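Local coordinates for protein poly-gamma-glutamate hydrolase (Bacillus phage phiNIT1, PDB 3A9L) that hydrolyses the gamma-glutamyl linkages of bacterial poly-gamma-glutamate as a zinc-dependent peptidase, at residues S81-V90 and D148-C156. Numbering follows the deposited sequence.
Sequences STHFDEPMAV and DPDNIVNRC. With PO4 (phosphate ion), chain D.
Ile152 meets Ser81 twice, through its backbone and through a methyl branch. Its N-H reaches Ser81 O at 3.0 Å in a nearly straight bond, the donor standing well above the carbonyl plane, while its CG2 lies 3.9 Å from Ser81 CB. With CG1 anti to the backbone N (chi1 -176°), the longer arm of Ile152 runs on to Phe84 and Val90: CG1 approaches the ring atom Phe84 CD1 obliquely, and Ile152 CD1 lies 4.5 Å from Val90 CG2. Phe37 of strand 34-42 adds to this apolar patch.

Next to it, the carboxamide of Asn151 covers Ser81 CB, with OD1 3.6 Å away. That oxygen also accepts Val153 N in the carbonyl plane, on a lone pair, which closes an Asx turn and fixes the rotation of the amide; Gln163 takes up its ND2. Thr82 CA packs 4.0 Å from Asn151 CA, and the side chains of Thr82 and Asp148 cross at about a right angle, with Thr82 CG2 3.7 Å from Asp148 OD2. This oxygen receives Asn151 N, three residues on, from its syn side, an Asx motif.

At the other end, Arg155 bends at chi3 (62°), bringing its guanidinium obliquely against Val90, with Arg155 NH2 3.7 Å from Val90 CG1. Water 2 sits at the guanidinium edge, in plane, taking a bond from NH1 and lying within hydrogen-bonding distance of Phe84 O and Asp150 O.

Ser81 turns its OG from the loop 148-156 to a phosphate, probably from the crystallisation liquor, which its backbone N also binds; His78 NE2 and Thr80 OG1 also bind it. Since Ser81 also touches the zinc ligands His40 and His103, the contact joins the loop leading into helix 87-94 to the loop before strand 162-167, beside the zinc site of this mixed alpha/beta peptidase fold.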
ATOM      1  N   SER A  81       7.579  16.881   9.199  1.00 21.74           N
ATOM      2  CA  SER A  81       8.372  16.231   8.114  1.00 20.77           C
ATOM      3  C   SER A  81       9.876  16.090   8.356  1.00 21.80           C
ATOM      4  O   SER A  81      10.497  15.111   7.913  1.00 21.82           O
ATOM      5  CB  SER A  81       8.164  16.943   6.766  1.00 21.03           C
ATOM      6  OG  SER A  81       6.812  17.301   6.559  1.00 18.58           O
ATOM      7  N   THR A  82      10.487  17.066   9.035  1.00 21.28           N
ATOM      8  CA  THR A  82      11.897  16.916   9.388  1.00 21.92           C
ATOM      9  C   THR A  82      12.167  15.764  10.394  1.00 21.53           C
ATOM     10  O   THR A  82      13.316  15.410  10.597  1.00 21.03           O
ATOM     11  CB  THR A  82      12.455  18.189  10.019  1.00 21.39           C
ATOM     12  OG1 THR A  82      11.688  18.476  11.189  1.00 23.73           O
ATOM     13  CG2 THR A  82      12.415  19.376   9.038  1.00 22.37           C
ATOM     14  N   HIS A  83      11.124  15.231  11.037  1.00 22.16           N
ATOM     15  CA  HIS A  83      11.253  14.226  12.124  1.00 23.68           C
ATOM     16  C   HIS A  83      10.580  12.916  11.729  1.00 23.20           C
ATOM     17  O   HIS A  83      10.580  11.924  12.478  1.00 22.44           O
ATOM     18  CB  HIS A  83      10.621  14.746  13.424  1.00 24.16           C
ATOM     19  CG  HIS A  83      11.342  15.914  14.011  1.00 27.19           C
ATOM     20  ND1 HIS A  83      11.044  16.423  15.252  1.00 31.03           N
ATOM     21  CD2 HIS A  83      12.375  16.651  13.541  1.00 30.41           C
ATOM     22  CE1 HIS A  83      11.854  17.430  15.519  1.00 30.69           C
ATOM     23  NE2 HIS A  83      12.676  17.586  14.497  1.00 31.81           N
ATOM     24  N   PHE A  84      10.031  12.928  10.527  1.00 23.08           N
ATOM     25  CA  PHE A  84       9.139  11.860  10.120  1.00 22.82           C
ATOM     26  C   PHE A  84       9.992  10.763   9.580  1.00 22.15           C
ATOM     27  O   PHE A  84      10.722  10.921   8.592  1.00 20.28           O
ATOM     28  CB  PHE A  84       8.100  12.330   9.107  1.00 22.72           C
ATOM     29  CG  PHE A  84       7.102  11.255   8.726  1.00 20.19           C
ATOM     30  CD1 PHE A  84       7.382  10.374   7.694  1.00 21.03           C
ATOM     31  CD2 PHE A  84       5.899  11.138   9.401  1.00 20.76           C
ATOM     32  CE1 PHE A  84       6.483   9.403   7.335  1.00 20.98           C
ATOM     33  CE2 PHE A  84       4.992  10.160   9.052  1.00 21.33           C
ATOM     34  CZ  PHE A  84       5.271   9.313   8.013  1.00 23.80           C
ATOM     35  N   ASP A  85       9.891   9.643  10.266  1.00 22.17           N
ATOM     36  CA  ASP A  85      10.841   8.568  10.069  1.00 22.68           C
ATOM     37  C   ASP A  85      10.167   7.195   9.925  1.00 22.38           C
ATOM     38  O   ASP A  85      10.804   6.184  10.124  1.00 23.15           O
ATOM     39  CB  ASP A  85      11.894   8.586  11.206  1.00 23.09           C
ATOM     40  CG  ASP A  85      11.355   8.079  12.544  1.00 23.75           C
ATOM     41  OD1 ASP A  85      10.160   8.208  12.800  1.00 27.29           O
ATOM     42  OD2 ASP A  85      12.158   7.574  13.361  1.00 26.34           O
ATOM     43  N   GLU A  86       8.895   7.163   9.542  1.00 22.73           N
ATOM     44  CA  GLU A  86       8.219   5.880   9.385  1.00 21.50           C
ATOM     45  C   GLU A  86       9.090   5.016   8.451  1.00 20.87           C
ATOM     46  O   GLU A  86       9.431   5.442   7.333  1.00 20.39           O
ATOM     47  CB  GLU A  86       6.804   6.099   8.862  1.00 21.08           C
ATOM     48  CG  GLU A  86       5.869   4.909   8.970  1.00 21.24           C
ATOM     49  CD  GLU A  86       6.152   3.914   7.891  1.00 18.96           C
ATOM     50  OE1 GLU A  86       6.134   4.325   6.713  1.00 17.28           O
ATOM     51  OE2 GLU A  86       6.493   2.758   8.233  1.00 18.41           O
ATOM     52  N   PRO A  87       9.485   3.816   8.905  1.00 20.36           N
ATOM     53  CA  PRO A  87      10.479   3.108   8.111  1.00 20.22           C
ATOM     54  C   PRO A  87      10.057   2.755   6.674  1.00 19.92           C
ATOM     55  O   PRO A  87      10.897   2.733   5.773  1.00 19.78           O
ATOM     56  CB  PRO A  87      10.752   1.838   8.942  1.00 19.76           C
ATOM     57  CG  PRO A  87       9.610   1.711   9.831  1.00 20.15           C
ATOM     58  CD  PRO A  87       9.286   3.140  10.191  1.00 21.03           C
ATOM     59  N   MET A  88       8.770   2.512   6.449  1.00 19.36           N
ATOM     60  CA  MET A  88       8.367   2.141   5.106  1.00 19.28           C
ATOM     61  C   MET A  88       8.467   3.333   4.158  1.00 19.10           C
ATOM     62  O   MET A  88       8.930   3.168   3.029  1.00 18.56           O
ATOM     63  CB  MET A  88       7.005   1.475   5.101  1.00 18.80           C
ATOM     64  CG  MET A  88       7.028   0.120   5.735  1.00 18.15           C
ATOM     65  SD  MET A  88       5.523  -0.739   5.309  1.00 21.09           S
ATOM     66  CE  MET A  88       4.341   0.300   6.183  1.00 21.51           C
ATOM     67  N   ALA A  89       8.057   4.514   4.645  1.00 17.66           N
ATOM     68  CA  ALA A  89       8.234   5.802   3.987  1.00 17.86           C
ATOM     69  C   ALA A  89       9.690   6.051   3.545  1.00 18.37           C
ATOM     70  O   ALA A  89       9.949   6.296   2.376  1.00 18.29           O
ATOM     71  CB  ALA A  89       7.765   6.938   4.918  1.00 17.18           C
ATOM     72  N   VAL A  90      10.616   5.948   4.495  1.00 17.28           N
ATOM     73  CA  VAL A  90      12.045   6.123   4.269  1.00 18.66           C
ATOM     74  C   VAL A  90      12.589   5.119   3.257  1.00 17.82           C
ATOM     75  O   VAL A  90      13.464   5.454   2.457  1.00 18.51           O
ATOM     76  CB  VAL A  90      12.826   5.946   5.589  1.00 18.40           C
ATOM     77  CG1 VAL A  90      14.310   6.162   5.394  1.00 19.52           C
ATOM     78  CG2 VAL A  90      12.278   6.880   6.676  1.00 19.55           C
ATOM     79  N   ASP A 148      16.239  22.010   3.735  1.00 21.30           N
ATOM     80  CA  ASP A 148      17.117  21.269   4.644  1.00 20.11           C
ATOM     81  C   ASP A 148      17.147  19.839   4.209  1.00 19.29           C
ATOM     82  O   ASP A 148      16.288  19.449   3.442  1.00 18.88           O
ATOM     83  CB  ASP A 148      16.556  21.354   6.064  1.00 19.64           C
ATOM     84  CG  ASP A 148      15.167  20.815   6.150  1.00 18.98           C
ATOM     85  OD1 ASP A 148      14.178  21.547   5.850  1.00 18.53           O
ATOM     86  OD2 ASP A 148      15.056  19.644   6.521  1.00 21.41           O
ATOM     87  N   PRO A 149      18.109  19.025   4.726  1.00 20.14           N
ATOM     88  CA  PRO A 149      18.238  17.630   4.263  1.00 20.00           C
ATOM     89  C   PRO A 149      17.462  16.591   5.078  1.00 21.02           C
ATOM     90  O   PRO A 149      17.441  15.400   4.710  1.00 21.29           O
ATOM     91  CB  PRO A 149      19.733  17.367   4.425  1.00 20.32           C
ATOM     92  CG  PRO A 149      20.041  18.067   5.738  1.00 20.87           C
ATOM     93  CD  PRO A 149      19.267  19.407   5.558  1.00 20.32           C
ATOM     94  N   ASP A 150      16.857  17.032   6.168  1.00 21.00           N
ATOM     95  CA  ASP A 150      15.981  16.204   7.003  1.00 20.84           C
ATOM     96  C   ASP A 150      14.569  16.050   6.457  1.00 20.47           C
ATOM     97  O   ASP A 150      14.006  14.967   6.540  1.00 20.58           O
ATOM     98  CB  ASP A 150      15.845  16.798   8.381  1.00 20.45           C
ATOM     99  CG  ASP A 150      17.162  16.837   9.137  1.00 21.98           C
ATOM    100  OD1 ASP A 150      18.046  15.991   8.870  1.00 21.74           O
ATOM    101  OD2 ASP A 150      17.284  17.709  10.031  1.00 19.50           O
ATOM    102  N   ASN A 151      13.975  17.132   5.965  1.00 19.67           N
ATOM    103  CA  ASN A 151      12.598  17.050   5.477  1.00 19.76           C
ATOM    104  C   ASN A 151      12.362  15.781   4.630  1.00 19.98           C
ATOM    105  O   ASN A 151      12.943  15.624   3.551  1.00 20.12           O
ATOM    106  CB  ASN A 151      12.209  18.314   4.700  1.00 18.43           C
ATOM    107  CG  ASN A 151      10.702  18.378   4.401  1.00 21.46           C
ATOM    108  OD1 ASN A 151      10.131  17.453   3.805  1.00 22.53           O
ATOM    109  ND2 ASN A 151      10.056  19.476   4.806  1.00 18.28           N
ATOM    110  N   ILE A 152      11.517  14.879   5.111  1.00 19.88           N
ATOM    111  CA  ILE A 152      11.260  13.627   4.359  1.00 20.69           C
ATOM    112  C   ILE A 152      11.269  13.738   2.807  1.00 20.22           C
ATOM    113  O   ILE A 152      11.867  12.886   2.138  1.00 22.02           O
ATOM    114  CB  ILE A 152       9.995  12.870   4.845  1.00 20.25           C
ATOM    115  CG1 ILE A 152       9.831  11.529   4.102  1.00 20.07           C
ATOM    116  CG2 ILE A 152       8.725  13.721   4.697  1.00 20.16           C
ATOM    117  CD1 ILE A 152      10.945  10.500   4.362  1.00 22.05           C
ATOM    118  N   VAL A 153      10.641  14.773   2.247  1.00 20.84           N
ATOM    119  CA  VAL A 153      10.599  14.964   0.786  1.00 19.69           C
ATOM    120  C   VAL A 153      11.972  15.050   0.087  1.00 20.17           C
ATOM    121  O   VAL A 153      12.108  14.577  -1.043  1.00 18.06           O
ATOM    122  CB  VAL A 153       9.675  16.153   0.330  1.00 21.32           C
ATOM    123  CG1 VAL A 153      10.462  17.419   0.262  1.00 22.33           C
ATOM    124  CG2 VAL A 153       9.089  15.855  -1.054  1.00 16.04           C
ATOM    125  N   ASN A 154      12.995  15.588   0.762  1.00 19.95           N
ATOM    126  CA  ASN A 154      14.361  15.650   0.181  1.00 20.59           C
ATOM    127  C   ASN A 154      15.200  14.396   0.479  1.00 20.70           C
ATOM    128  O   ASN A 154      16.448  14.380   0.269  1.00 20.62           O
ATOM    129  CB  ASN A 154      15.112  16.880   0.712  1.00 20.57           C
ATOM    130  CG  ASN A 154      14.401  18.194   0.392  1.00 20.40           C
ATOM    131  OD1 ASN A 154      13.799  18.369  -0.693  1.00 19.58           O
ATOM    132  ND2 ASN A 154      14.420  19.120   1.375  1.00 21.16           N
ATOM    133  N   ARG A 155      14.534  13.350   0.970  1.00 20.52           N
ATOM    134  CA  ARG A 155      15.235  12.107   1.232  1.00 20.92           C
ATOM    135  C   ARG A 155      14.867  11.055   0.178  1.00 21.61           C
ATOM    136  O   ARG A 155      15.078   9.858   0.388  1.00 22.14           O
ATOM    137  CB  ARG A 155      14.973  11.604   2.644  1.00 20.40           C
ATOM    138  CG  ARG A 155      15.324  12.630   3.721  1.00 20.87           C
ATOM    139  CD  ARG A 155      15.028  12.053   5.067  1.00 20.95           C
ATOM    140  NE  ARG A 155      15.846  10.869   5.327  1.00 19.95           N
ATOM    141  CZ  ARG A 155      15.651  10.046   6.353  1.00 19.48           C
ATOM    142  NH1 ARG A 155      14.683  10.284   7.238  1.00 19.42           N
ATOM    143  NH2 ARG A 155      16.451   9.000   6.511  1.00 23.19           N
ATOM    144  N   CYS A 156      14.337  11.512  -0.952  1.00 21.57           N
ATOM    145  CA  CYS A 156      14.327  10.685  -2.175  1.00 22.08           C
ATOM    146  C   CYS A 156      15.790  10.484  -2.625  1.00 22.26           C
ATOM    147  O   CYS A 156      16.725  11.013  -2.005  1.00 21.68           O
ATOM    148  CB  CYS A 156      13.447  11.299  -3.267  1.00 21.87           C
ATOM    149  SG  CYS A 156      13.940  12.985  -3.675  1.00 23.48           S
TER
HETATM  150  P   PO4 D 261       4.770  19.987   8.682  1.00 36.33           P
HETATM  151  O1  PO4 D 261       5.303  20.220  10.080  1.00 37.37           O
HETATM  152  O2  PO4 D 261       4.936  21.207   7.792  1.00 36.48           O
HETATM  153  O3  PO4 D 261       5.607  18.866   8.126  1.00 37.37           O
HETATM  154  O4  PO4 D 261       3.314  19.610   8.724  1.00 34.44           O
HETATM  155  O   HOH W   1       7.312  17.494   3.173  1.00 19.90           O
HETATM  156  O   HOH W   2      12.808  12.626   7.510  1.00 20.81           O
HETATM  157  O   HOH W   3      14.864   8.083   2.471  1.00 19.88           O